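Local coordinates for protein aerobactin synthase IucA (Klebsiella pneumoniae subsp. pneumoniae, PDB 5JM8) that probably catalyses an ATP-dependent ligation step in the biosynthesis of the siderophore aerobactin, as a member of the NIS synthetase family, at residues A[190-195]-A[303-308]; A[223-228]-A[275-280]; A[297-302]-A[447-452]; A[325-330]-A[345-350]. One frame throughout, in Å; residues are numbered along the deposited sequence.

Contact 1 (A[190-195]-A[303-308]); sequences AGESLH and LARLAQ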
# COMPACT_ATOMS: atom_id res chain seq x y z
N ALA A 190 -3.32 -32.82 21.80
CA ALA A 190 -3.69 -33.79 20.77
C ALA A 190 -3.96 -33.06 19.47
O ALA A 190 -4.65 -32.05 19.45
CB ALA A 190 -4.91 -34.59 21.20
N GLY A 191 -3.41 -33.57 18.37
CA GLY A 191 -3.63 -32.94 17.08
C GLY A 191 -3.01 -33.70 15.93
O GLY A 191 -2.56 -34.84 16.08
N GLU A 192 -2.98 -33.05 14.77
CA GLU A 192 -2.48 -33.66 13.55
C GLU A 192 -2.22 -32.56 12.53
O GLU A 192 -2.87 -31.51 12.57
CB GLU A 192 -3.49 -34.68 13.02
CG GLU A 192 -2.94 -35.65 11.99
CD GLU A 192 -3.99 -36.64 11.52
OE1 GLU A 192 -5.11 -36.64 12.08
OE2 GLU A 192 -3.69 -37.43 10.60
N SER A 193 -1.26 -32.77 11.63
CA SER A 193 -0.97 -31.79 10.60
C SER A 193 -0.23 -32.39 9.41
O SER A 193 0.46 -33.41 9.55
CB SER A 193 -0.14 -30.64 11.18
OG SER A 193 0.12 -29.65 10.21
N LEU A 194 -0.38 -31.76 8.25
CA LEU A 194 0.33 -32.16 7.03
C LEU A 194 1.47 -31.19 6.73
O LEU A 194 1.47 -30.06 7.21
CB LEU A 194 -0.63 -32.23 5.84
CG LEU A 194 -1.71 -33.31 5.88
CD1 LEU A 194 -2.60 -33.21 4.66
CD2 LEU A 194 -1.10 -34.70 5.99
N HIS A 195 2.43 -31.65 5.93
CA HIS A 195 3.56 -30.83 5.50
C HIS A 195 4.47 -30.49 6.68
O HIS A 195 5.66 -30.79 6.66
CB HIS A 195 3.06 -29.56 4.81
CG HIS A 195 1.93 -29.80 3.85
ND1 HIS A 195 2.06 -30.63 2.76
CD2 HIS A 195 0.66 -29.34 3.83
CE1 HIS A 195 0.91 -30.66 2.10
NE2 HIS A 195 0.05 -29.88 2.73
N LEU A 303 -9.68 -35.09 3.30
CA LEU A 303 -9.71 -34.37 2.03
C LEU A 303 -8.33 -33.78 1.71
O LEU A 303 -7.93 -33.72 0.55
CB LEU A 303 -10.76 -33.25 2.08
CG LEU A 303 -10.99 -32.44 0.80
CD1 LEU A 303 -11.47 -33.33 -0.33
CD2 LEU A 303 -11.99 -31.32 1.06
N ALA A 304 -7.61 -33.36 2.75
CA ALA A 304 -6.30 -32.76 2.57
C ALA A 304 -5.27 -33.79 2.10
O ALA A 304 -4.45 -33.50 1.22
CB ALA A 304 -5.84 -32.11 3.86
N ARG A 305 -5.31 -34.98 2.68
CA ARG A 305 -4.43 -36.07 2.26
C ARG A 305 -4.79 -36.53 0.85
O ARG A 305 -3.92 -36.92 0.07
CB ARG A 305 -4.52 -37.25 3.23
CG ARG A 305 -3.96 -36.96 4.60
CD ARG A 305 -4.01 -38.19 5.48
NE ARG A 305 -3.51 -37.92 6.82
CZ ARG A 305 -2.23 -37.89 7.15
NH1 ARG A 305 -1.30 -38.11 6.23
NH2 ARG A 305 -1.87 -37.63 8.40
N LEU A 306 -6.08 -36.49 0.55
CA LEU A 306 -6.57 -36.86 -0.78
C LEU A 306 -6.14 -35.82 -1.81
O LEU A 306 -6.03 -36.13 -3.00
CB LEU A 306 -8.09 -37.00 -0.75
CG LEU A 306 -8.76 -37.62 -1.98
CD1 LEU A 306 -8.23 -39.02 -2.25
CD2 LEU A 306 -10.27 -37.64 -1.79
N ALA A 307 -5.89 -34.60 -1.36
CA ALA A 307 -5.52 -33.51 -2.26
C ALA A 307 -4.07 -33.62 -2.72
O ALA A 307 -3.61 -32.83 -3.56
CB ALA A 307 -5.76 -32.17 -1.60
N GLN A 308 -3.34 -34.59 -2.17
CA GLN A 308 -1.96 -34.85 -2.57
C GLN A 308 -1.87 -35.93 -3.64
O GLN A 308 -0.79 -36.20 -4.17
CB GLN A 308 -1.13 -35.25 -1.35
CG GLN A 308 -0.91 -34.14 -0.35
CD GLN A 308 -0.13 -32.97 -0.93
OE1 GLN A 308 -0.70 -31.92 -1.24
NE2 GLN A 308 1.17 -33.15 -1.09
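The C-terminal end of helix 294-306 lies beside strand 189-193, a strand at the margin of a branched antiparallel sheet, and meets its end and the loop that leaves it at the protein surface. The ionic part is one salt bridge. E192 carries CG anti to its backbone N (chi1 -164°) and stays extended, and R305, extended as far as NE, crosses it at about a right angle. R305 NH2 lies 2.9 Å from E192 OE2 in a nearly straight bond that stays in the guanidinium plane and uses the anti lone pair of OE2. The other oxygen, E192 OE1, takes a weak hydrogen bond from W330 NE1, so the carboxylate is shared between helix and sheet. The apolar part belongs to the fork of L194. One branch, L194 CD1, rests 3.5 Å from A304 CB, where the short alanine lets a methyl settle close to the helix backbone. The second branch lies over one face of the R305 guanidinium, toward its rim, with L194 CD2 3.4 Å from R305 NH1. Arginine suits this exposed site because its aliphatic stem and flat face can pack on leucine while its edge serves the carboxylate. The polar tips are looser: H195 and Q308 reach toward each other with ring and amide planes 79° apart, and H195 CE1 stands 3.9 Å from Q308 OE1, which lies near the imidazole plane.

Contact 2 (A[223-228]-A[275-280]); sequences LFPLHP and DMIKFS. With ATP (adenosine-5'-triphosphate), chain I.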
# COMPACT_ATOMS: atom_id res chain seq x y z
N LEU A 223 2.82 -23.32 22.54
CA LEU A 223 1.79 -22.29 22.51
C LEU A 223 0.55 -22.83 21.82
O LEU A 223 0.64 -23.43 20.75
CB LEU A 223 2.31 -21.03 21.81
CG LEU A 223 3.51 -20.35 22.47
CD1 LEU A 223 4.03 -19.23 21.58
CD2 LEU A 223 3.14 -19.82 23.84
N PHE A 224 -0.61 -22.60 22.43
CA PHE A 224 -1.86 -23.19 21.99
C PHE A 224 -2.95 -22.12 21.89
O PHE A 224 -3.34 -21.54 22.90
CB PHE A 224 -2.27 -24.29 22.97
CG PHE A 224 -3.47 -25.09 22.54
CD1 PHE A 224 -3.33 -26.18 21.70
CD2 PHE A 224 -4.73 -24.75 22.98
CE1 PHE A 224 -4.44 -26.91 21.31
CE2 PHE A 224 -5.84 -25.47 22.60
CZ PHE A 224 -5.69 -26.56 21.77
N PRO A 225 -3.44 -21.85 20.66
CA PRO A 225 -4.39 -20.75 20.48
C PRO A 225 -5.82 -21.10 20.90
O PRO A 225 -6.24 -22.25 20.74
CB PRO A 225 -4.33 -20.48 18.98
CG PRO A 225 -4.03 -21.82 18.39
CD PRO A 225 -3.14 -22.52 19.39
N LEU A 226 -6.54 -20.11 21.42
CA LEU A 226 -7.92 -20.30 21.85
C LEU A 226 -8.81 -19.12 21.45
O LEU A 226 -8.34 -18.00 21.28
CB LEU A 226 -8.00 -20.48 23.37
CG LEU A 226 -7.71 -21.88 23.92
CD1 LEU A 226 -6.24 -22.06 24.20
CD2 LEU A 226 -8.53 -22.12 25.18
N HIS A 227 -10.11 -19.40 21.32
CA HIS A 227 -11.11 -18.36 21.13
C HIS A 227 -11.31 -17.67 22.48
O HIS A 227 -11.50 -18.35 23.49
CB HIS A 227 -12.42 -18.96 20.61
CG HIS A 227 -13.45 -17.95 20.21
ND1 HIS A 227 -14.00 -17.06 21.11
CD2 HIS A 227 -14.03 -17.69 19.02
CE1 HIS A 227 -14.88 -16.30 20.48
NE2 HIS A 227 -14.91 -16.66 19.21
N PRO A 228 -11.25 -16.32 22.51
CA PRO A 228 -11.31 -15.61 23.79
C PRO A 228 -12.50 -16.00 24.67
O PRO A 228 -12.37 -16.00 25.89
CB PRO A 228 -11.41 -14.14 23.37
CG PRO A 228 -10.76 -14.09 22.05
CD PRO A 228 -11.10 -15.39 21.38
N ASP A 275 -2.68 -19.02 7.99
CA ASP A 275 -3.78 -19.91 8.34
C ASP A 275 -4.96 -19.16 8.93
O ASP A 275 -4.80 -18.21 9.69
CB ASP A 275 -3.31 -20.97 9.34
CG ASP A 275 -2.34 -21.96 8.73
OD1 ASP A 275 -2.54 -22.35 7.56
OD2 ASP A 275 -1.39 -22.36 9.43
N MET A 276 -6.16 -19.59 8.55
CA MET A 276 -7.37 -19.23 9.28
C MET A 276 -7.54 -20.27 10.39
O MET A 276 -6.91 -21.33 10.35
CB MET A 276 -8.59 -19.20 8.37
CG MET A 276 -8.53 -18.17 7.26
SD MET A 276 -10.10 -18.05 6.40
CE MET A 276 -9.64 -17.08 4.97
N ILE A 277 -8.40 -19.98 11.36
CA ILE A 277 -8.66 -20.92 12.43
C ILE A 277 -10.16 -21.04 12.70
O ILE A 277 -10.88 -20.04 12.75
CB ILE A 277 -7.90 -20.51 13.71
CG1 ILE A 277 -8.00 -21.61 14.77
CG2 ILE A 277 -8.40 -19.17 14.24
CD1 ILE A 277 -6.89 -21.55 15.80
N LYS A 278 -10.62 -22.29 12.82
CA LYS A 278 -12.02 -22.60 13.03
C LYS A 278 -12.20 -23.32 14.36
O LYS A 278 -11.86 -24.50 14.49
CB LYS A 278 -12.55 -23.46 11.89
CG LYS A 278 -13.99 -23.91 12.04
CD LYS A 278 -14.46 -24.65 10.79
CE LYS A 278 -15.88 -25.15 10.93
NZ LYS A 278 -16.37 -25.77 9.67
N PHE A 279 -12.73 -22.61 15.35
CA PHE A 279 -12.80 -23.11 16.72
C PHE A 279 -14.06 -23.91 17.00
O PHE A 279 -15.11 -23.68 16.41
CB PHE A 279 -12.73 -21.96 17.72
CG PHE A 279 -11.39 -21.28 17.79
CD1 PHE A 279 -10.32 -21.89 18.41
CD2 PHE A 279 -11.22 -20.02 17.25
CE1 PHE A 279 -9.09 -21.27 18.48
CE2 PHE A 279 -9.99 -19.38 17.32
CZ PHE A 279 -8.93 -20.01 17.93
N SER A 280 -13.93 -24.87 17.92
CA SER A 280 -15.09 -25.50 18.54
C SER A 280 -15.70 -24.47 19.48
O SER A 280 -15.12 -24.16 20.52
CB SER A 280 -14.68 -26.77 19.29
OG SER A 280 -15.80 -27.43 19.83
PG ATP I . -17.15 -22.40 8.20
O1G ATP I . -16.28 -21.42 8.94
O2G ATP I . -17.47 -21.97 6.79
O3G ATP I . -16.68 -23.83 8.30
PB ATP I . -19.53 -23.53 9.42
O1B ATP I . -20.20 -23.12 10.71
O2B ATP I . -18.78 -24.84 9.36
O3B ATP I . -18.59 -22.31 8.94
PA ATP I . -22.08 -24.20 8.30
O1A ATP I . -22.02 -25.35 9.28
O2A ATP I . -22.51 -24.46 6.88
O3A ATP I . -20.64 -23.50 8.24
O5' ATP I . -23.02 -23.03 8.88
C5' ATP I . -23.17 -21.86 8.09
C4' ATP I . -23.39 -20.62 8.95
O4' ATP I . -23.59 -19.50 8.08
C3' ATP I . -24.60 -20.72 9.86
O3' ATP I . -24.24 -20.37 11.20
C2' ATP I . -25.62 -19.75 9.29
O2' ATP I . -26.27 -19.00 10.31
C1' ATP I . -24.81 -18.83 8.39
N9 ATP I . -25.53 -18.52 7.13
C8 ATP I . -25.86 -17.28 6.74
N7 ATP I . -26.51 -17.31 5.55
C5 ATP I . -26.59 -18.60 5.17
C6 ATP I . -27.15 -19.32 4.01
N6 ATP I . -27.76 -18.63 3.01
N1 ATP I . -27.04 -20.67 3.99
C2 ATP I . -26.43 -21.35 4.98
N3 ATP I . -25.90 -20.75 6.06
C4 ATP I . -25.95 -19.40 6.21
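K278 NZ has three partners: two oxygens of ATP and, as a salt bridge, D447 OD1. The contact of K278 NZ with the gamma-phosphate oxygen O3G is very short at 2.4 Å, and the hydrogen bond from K278 NZ to the beta-phosphate oxygen O2B measures 2.6 Å. A fully extended lysine, CG anti to the backbone N, carries the charge straight to the phosphates, where it probably offsets their negative charge. Its neighbours I277 and F279 point instead toward strand 221-226. Here two beta sheets pack on one another, strands 223-226 and 275-279 crossing at -67° with their axes 9.1 Å apart. F279 lies between the two strands, its ring touched on both faces. H227 CB sits over one face of its ring, 3.9 Å from the F279 centroid, as a CH-pi contact, and the imidazole turns its edge to the same ring in an offset edge-to-face pair with planes 84° apart. I277 CG1 covers the opposite face of F279, toward the rim. Histidine does double duty, since H227 occupies the N-cap of helix 228-235 and its ND1 bonds to W229 N. Nearer the start of both strands, the compact ring of P225 meets isoleucine, with P225 CG 3.9 Å from I277 CD1.

Contact 3 (A[297-302]-A[447-452]); sequences VKRGMR and DCQGSA. With ATP (adenosine-5'-triphosphate), chain I.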
# COMPACT_ATOMS: atom_id res chain seq x y z
N VAL A 297 -13.21 -33.02 12.19
CA VAL A 297 -11.91 -32.45 11.83
C VAL A 297 -11.07 -33.47 11.07
O VAL A 297 -10.12 -33.11 10.37
CB VAL A 297 -11.14 -31.94 13.07
CG1 VAL A 297 -11.91 -30.82 13.75
CG2 VAL A 297 -10.86 -33.07 14.05
N LYS A 298 -11.42 -34.75 11.18
CA LYS A 298 -10.75 -35.80 10.42
C LYS A 298 -11.16 -35.75 8.95
O LYS A 298 -10.40 -36.15 8.07
CB LYS A 298 -11.07 -37.18 11.00
CG LYS A 298 -10.41 -37.47 12.33
CD LYS A 298 -8.98 -37.94 12.15
N ARG A 299 -12.37 -35.25 8.69
CA ARG A 299 -12.86 -35.07 7.33
C ARG A 299 -11.98 -34.11 6.55
O ARG A 299 -11.72 -34.32 5.36
CB ARG A 299 -14.30 -34.54 7.32
CG ARG A 299 -15.33 -35.51 7.85
CD ARG A 299 -16.72 -34.91 7.75
NE ARG A 299 -17.76 -35.83 8.20
CZ ARG A 299 -19.04 -35.49 8.32
NH1 ARG A 299 -19.44 -34.26 8.02
NH2 ARG A 299 -19.93 -36.38 8.73
N GLY A 300 -11.54 -33.05 7.22
CA GLY A 300 -10.66 -32.07 6.61
C GLY A 300 -9.32 -32.68 6.29
O GLY A 300 -8.76 -32.46 5.21
N MET A 301 -8.79 -33.45 7.23
CA MET A 301 -7.53 -34.16 7.04
C MET A 301 -7.66 -35.14 5.88
O MET A 301 -6.78 -35.23 5.02
CB MET A 301 -7.13 -34.92 8.31
CG MET A 301 -6.84 -34.03 9.51
SD MET A 301 -5.49 -32.87 9.26
CE MET A 301 -4.13 -33.96 8.85
N ARG A 302 -8.77 -35.86 5.86
CA ARG A 302 -9.05 -36.86 4.83
C ARG A 302 -9.01 -36.23 3.44
O ARG A 302 -8.39 -36.76 2.52
CB ARG A 302 -10.41 -37.51 5.08
CG ARG A 302 -10.81 -38.55 4.05
CD ARG A 302 -12.06 -39.31 4.49
NE ARG A 302 -11.87 -39.95 5.79
CZ ARG A 302 -12.54 -39.65 6.90
NH1 ARG A 302 -13.49 -38.72 6.90
NH2 ARG A 302 -12.27 -40.31 8.02
N ASP A 447 -15.05 -24.84 4.06
CA ASP A 447 -15.78 -25.75 4.95
C ASP A 447 -15.71 -27.19 4.44
O ASP A 447 -16.57 -27.64 3.69
CB ASP A 447 -17.24 -25.32 5.12
CG ASP A 447 -17.91 -26.00 6.31
OD1 ASP A 447 -17.31 -26.92 6.90
OD2 ASP A 447 -19.05 -25.61 6.64
N CYS A 448 -14.67 -27.90 4.87
CA CYS A 448 -14.44 -29.28 4.45
C CYS A 448 -15.31 -30.26 5.24
O CYS A 448 -15.33 -31.45 4.95
CB CYS A 448 -12.97 -29.62 4.61
SG CYS A 448 -11.88 -28.44 3.78
N GLN A 449 -16.01 -29.75 6.24
CA GLN A 449 -16.96 -30.55 7.00
C GLN A 449 -18.11 -31.01 6.09
O GLN A 449 -18.81 -31.97 6.40
CB GLN A 449 -17.51 -29.76 8.19
CG GLN A 449 -18.39 -30.55 9.14
CD GLN A 449 -18.83 -29.74 10.34
OE1 GLN A 449 -18.37 -28.61 10.55
NE2 GLN A 449 -19.72 -30.30 11.14
N GLY A 450 -18.28 -30.31 4.97
CA GLY A 450 -19.32 -30.62 4.01
C GLY A 450 -18.78 -31.39 2.81
O GLY A 450 -19.37 -31.35 1.73
N SER A 451 -17.67 -32.08 3.01
CA SER A 451 -17.10 -32.94 1.98
C SER A 451 -17.61 -34.37 2.14
O SER A 451 -17.69 -34.88 3.26
CB SER A 451 -15.58 -32.92 2.02
OG SER A 451 -15.09 -33.44 3.24
N ALA A 452 -17.96 -35.00 1.03
CA ALA A 452 -18.41 -36.38 1.03
C ALA A 452 -18.02 -37.05 -0.28
O ALA A 452 -17.66 -36.37 -1.25
CB ALA A 452 -19.91 -36.46 1.24
PG ATP I . -17.15 -22.40 8.20
O1G ATP I . -16.28 -21.42 8.94
O2G ATP I . -17.47 -21.97 6.79
O3G ATP I . -16.68 -23.83 8.30
PB ATP I . -19.53 -23.53 9.42
O1B ATP I . -20.20 -23.12 10.71
O2B ATP I . -18.78 -24.84 9.36
O3B ATP I . -18.59 -22.31 8.94
PA ATP I . -22.08 -24.20 8.30
O1A ATP I . -22.02 -25.35 9.28
O2A ATP I . -22.51 -24.46 6.88
O3A ATP I . -20.64 -23.50 8.24
O5' ATP I . -23.02 -23.03 8.88
C5' ATP I . -23.17 -21.86 8.09
C4' ATP I . -23.39 -20.62 8.95
O4' ATP I . -23.59 -19.50 8.08
C3' ATP I . -24.60 -20.72 9.86
O3' ATP I . -24.24 -20.37 11.20
C2' ATP I . -25.62 -19.75 9.29
O2' ATP I . -26.27 -19.00 10.31
C1' ATP I . -24.81 -18.83 8.39
N9 ATP I . -25.53 -18.52 7.13
C8 ATP I . -25.86 -17.28 6.74
N7 ATP I . -26.51 -17.31 5.55
C5 ATP I . -26.59 -18.60 5.17
C6 ATP I . -27.15 -19.32 4.01
N6 ATP I . -27.76 -18.63 3.01
N1 ATP I . -27.04 -20.67 3.99
C2 ATP I . -26.43 -21.35 4.98
N3 ATP I . -25.90 -20.75 6.06
C4 ATP I . -25.95 -19.40 6.21
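At the buried heart of this contact helix 294-306 comes so close to the 447-450 turn that G300 and C448 have their CA atoms 5.2 Å apart. G300, with no side chain, lets the helix backbone itself meet C448, and G300 CA lies 3.9 Å from C448 CB. The turn is held in shape from within. D447 OD1 accepts from Q449 N at 3.2 Å, closing an Asx turn, although the donor approaches from above the carboxylate plane. C448 O takes two donors, S451 N and S451 OG, the hydroxyl at 2.6 Å. Serine reaches back because its OG sits between the backbone N and the carbonyl carbon (chi1 63°). The turn borders the nucleotide: D447 belongs to the magnesium site with Q429 and N430, and Q449 lines the ATP pocket, so the turn's shape probably bears on where the carboxylate sits. The partly exposed side is looser and depends on one long arm. R299, extended from CG to NE, runs past the turn and gives one bond, R299 NH1 to Q449 O at 2.9 Å, in the carbonyl plane but bent to 135° at the hydrogen. The aliphatic CG of Q449 stands farther from the same nitrogen. Arginine can span this gap and still use its other nitrogens, as R299 NH2 makes a salt bridge with E470. On the far side of the helix V297 and M301 pack on W330 of strand 329-334, while strand 451-453 continues from the turn to pair with strand 422-424.

Contact 4 (A[325-330]-A[345-350]); sequences MQEDGW and LFALRE. With ATP (adenosine-5'-triphosphate), chain I.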
# COMPACT_ATOMS: atom_id res chain seq x y z
N MET A 325 -10.04 -24.57 0.12
CA MET A 325 -9.25 -24.20 1.30
C MET A 325 -9.10 -25.41 2.22
O MET A 325 -10.01 -25.73 2.98
CB MET A 325 -9.90 -23.04 2.05
CG MET A 325 -9.67 -21.68 1.42
SD MET A 325 -10.60 -20.37 2.24
CE MET A 325 -9.86 -18.91 1.52
N GLN A 326 -7.95 -26.07 2.13
CA GLN A 326 -7.72 -27.31 2.85
C GLN A 326 -7.55 -27.09 4.34
O GLN A 326 -6.78 -26.24 4.77
CB GLN A 326 -6.48 -28.02 2.30
CG GLN A 326 -6.59 -28.44 0.85
CD GLN A 326 -7.68 -29.48 0.61
OE1 GLN A 326 -8.14 -30.13 1.54
NE2 GLN A 326 -8.09 -29.62 -0.64
N GLU A 327 -8.29 -27.87 5.12
CA GLU A 327 -8.15 -27.89 6.57
C GLU A 327 -7.21 -29.03 6.95
O GLU A 327 -7.65 -30.06 7.46
CB GLU A 327 -9.51 -28.04 7.24
CG GLU A 327 -10.50 -26.94 6.85
CD GLU A 327 -11.92 -27.23 7.29
OE1 GLU A 327 -12.10 -28.12 8.15
OE2 GLU A 327 -12.85 -26.58 6.76
N ASP A 328 -5.92 -28.82 6.70
CA ASP A 328 -4.93 -29.89 6.79
C ASP A 328 -4.24 -29.94 8.16
O ASP A 328 -3.12 -30.44 8.27
CB ASP A 328 -3.88 -29.73 5.69
CG ASP A 328 -3.20 -28.36 5.71
OD1 ASP A 328 -3.33 -27.65 6.73
OD2 ASP A 328 -2.54 -28.01 4.72
N GLY A 329 -4.90 -29.42 9.18
CA GLY A 329 -4.35 -29.44 10.52
C GLY A 329 -5.40 -29.14 11.58
O GLY A 329 -6.33 -28.37 11.35
N TRP A 330 -5.25 -29.77 12.74
CA TRP A 330 -6.15 -29.53 13.86
C TRP A 330 -5.47 -29.88 15.17
O TRP A 330 -4.49 -30.63 15.19
CB TRP A 330 -7.43 -30.35 13.71
CG TRP A 330 -7.22 -31.84 13.79
CD1 TRP A 330 -7.03 -32.69 12.75
CD2 TRP A 330 -7.19 -32.64 14.98
NE1 TRP A 330 -6.88 -33.98 13.21
CE2 TRP A 330 -6.98 -33.97 14.57
CE3 TRP A 330 -7.33 -32.36 16.34
CZ2 TRP A 330 -6.89 -35.02 15.48
CZ3 TRP A 330 -7.24 -33.41 17.24
CH2 TRP A 330 -7.03 -34.72 16.81
N LEU A 345 -11.21 -27.98 20.78
CA LEU A 345 -10.76 -28.24 19.41
C LEU A 345 -10.77 -27.01 18.52
O LEU A 345 -11.60 -26.12 18.67
CB LEU A 345 -11.63 -29.31 18.76
CG LEU A 345 -11.52 -30.74 19.29
CD1 LEU A 345 -12.63 -31.60 18.69
CD2 LEU A 345 -10.16 -31.34 18.99
N PHE A 346 -9.81 -26.97 17.60
CA PHE A 346 -9.85 -26.05 16.48
C PHE A 346 -9.22 -26.73 15.28
O PHE A 346 -8.48 -27.71 15.42
CB PHE A 346 -9.12 -24.74 16.79
CG PHE A 346 -7.64 -24.90 17.01
CD1 PHE A 346 -6.77 -24.99 15.94
CD2 PHE A 346 -7.12 -24.93 18.30
CE1 PHE A 346 -5.41 -25.14 16.15
CE2 PHE A 346 -5.77 -25.06 18.51
CZ PHE A 346 -4.91 -25.17 17.43
N ALA A 347 -9.51 -26.22 14.09
CA ALA A 347 -8.88 -26.69 12.87
C ALA A 347 -8.24 -25.51 12.15
O ALA A 347 -8.74 -24.39 12.22
CB ALA A 347 -9.89 -27.39 11.98
N LEU A 348 -7.14 -25.78 11.46
CA LEU A 348 -6.42 -24.74 10.73
C LEU A 348 -6.73 -24.81 9.24
O LEU A 348 -6.55 -25.85 8.61
CB LEU A 348 -4.92 -24.86 10.96
CG LEU A 348 -4.45 -24.61 12.39
CD1 LEU A 348 -2.97 -24.93 12.52
CD2 LEU A 348 -4.72 -23.17 12.82
N ARG A 349 -7.20 -23.69 8.70
CA ARG A 349 -7.64 -23.60 7.32
C ARG A 349 -6.67 -22.75 6.50
O ARG A 349 -6.25 -21.68 6.95
CB ARG A 349 -9.06 -23.03 7.26
CG ARG A 349 -9.58 -22.69 5.88
CD ARG A 349 -10.99 -22.14 5.96
NE ARG A 349 -11.93 -23.13 6.47
CZ ARG A 349 -13.06 -22.84 7.11
NH1 ARG A 349 -13.40 -21.58 7.34
NH2 ARG A 349 -13.84 -23.82 7.54
N GLU A 350 -6.31 -23.22 5.31
CA GLU A 350 -5.41 -22.49 4.43
C GLU A 350 -5.95 -21.12 4.07
O GLU A 350 -7.08 -21.00 3.58
CB GLU A 350 -5.16 -23.28 3.14
CG GLU A 350 -4.24 -24.47 3.30
CD GLU A 350 -3.98 -25.18 1.98
OE1 GLU A 350 -4.77 -24.97 1.03
OE2 GLU A 350 -3.00 -25.94 1.90
PG ATP I . -17.15 -22.40 8.20
O1G ATP I . -16.28 -21.42 8.94
O2G ATP I . -17.47 -21.97 6.79
O3G ATP I . -16.68 -23.83 8.30
PB ATP I . -19.53 -23.53 9.42
O1B ATP I . -20.20 -23.12 10.71
O2B ATP I . -18.78 -24.84 9.36
O3B ATP I . -18.59 -22.31 8.94
PA ATP I . -22.08 -24.20 8.30
O1A ATP I . -22.02 -25.35 9.28
O2A ATP I . -22.51 -24.46 6.88
O3A ATP I . -20.64 -23.50 8.24
O5' ATP I . -23.02 -23.03 8.88
C5' ATP I . -23.17 -21.86 8.09
C4' ATP I . -23.39 -20.62 8.95
O4' ATP I . -23.59 -19.50 8.08
C3' ATP I . -24.60 -20.72 9.86
O3' ATP I . -24.24 -20.37 11.20
C2' ATP I . -25.62 -19.75 9.29
O2' ATP I . -26.27 -19.00 10.31
C1' ATP I . -24.81 -18.83 8.39
N9 ATP I . -25.53 -18.52 7.13
C8 ATP I . -25.86 -17.28 6.74
N7 ATP I . -26.51 -17.31 5.55
C5 ATP I . -26.59 -18.60 5.17
C6 ATP I . -27.15 -19.32 4.01
N6 ATP I . -27.76 -18.63 3.01
N1 ATP I . -27.04 -20.67 3.99
C2 ATP I . -26.43 -21.35 4.98
N3 ATP I . -25.90 -20.75 6.06
C4 ATP I . -25.95 -19.40 6.21
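R349 sets out with CG anti to its backbone N (chi1 172°) and bends at chi3 (-65°), while E327 keeps CG beside its own N (chi1 -58°) and then extends, so the two side chains lie alongside, pointing the same way. Their ends form a buried salt bridge, R349 NH2 to E327 OE2 at 3.0 Å, straight and in the guanidinium plane but reaching the oxygen from above the carboxylate plane. E327 OE2 also accepts from C448 N, so two donors grip it. The guanidinium edge also faces the gamma-phosphate of ATP: R349 NH2 bonds to O3G at 2.9 Å, and NH1 to O1G at 3.3 Å. Arginine fits because one flat group can serve two phosphate oxygens and a carboxylate, and E327, with the phosphate, probably sets how it is turned. M325 CB supports the stem, 3.9 Å from R349 CG. Along the main chain the backbones run antiparallel, strand 329-334 beside strand 345-350, bonded by L348 N to G329 O at 2.7 Å and by E350 N to Q326 O at 3.1 Å. W330 and A347 form a non-hydrogen-bonded pair, the small alanine accommodating the tryptophan beside it, and W330 CZ3 lies 4.0 Å from L345 CD2. The carboxylates of D328 and E350 come close as like charges, a cost probably eased by the salt bridge of D328 OD1 with R201. Strand 345-350 lies between strands 329-334 and 275-284, with helix 198-209 against L348 and F346, and helix 294-306 against Q326 and W330.

One branched sheet joins contacts 1, 2 and 4. Strand 189-193 pairs with the 325-330 side of contact 4 (E192 N to W330 O 2.9 Å, L194 N to D328 O 3.0 Å), and strand 345-350 pairs with 275-280 of contact 2 (M276 N to R349 O 2.6 Å). Contacts 1 and 3 share helix 294-306, and M301 CE packs on E192 CG at 3.8 Å. Contacts 2, 3 and 4 converge on the ATP phosphates: the side chain of R349 lies about 6 Å from the magnesium and that of Q449 about 7 Å, but that of F279 about 14 Å. Contact 1 lies at the surface, its centre about 10 Å from that of contact 3 and 9 Å from that of contact 4.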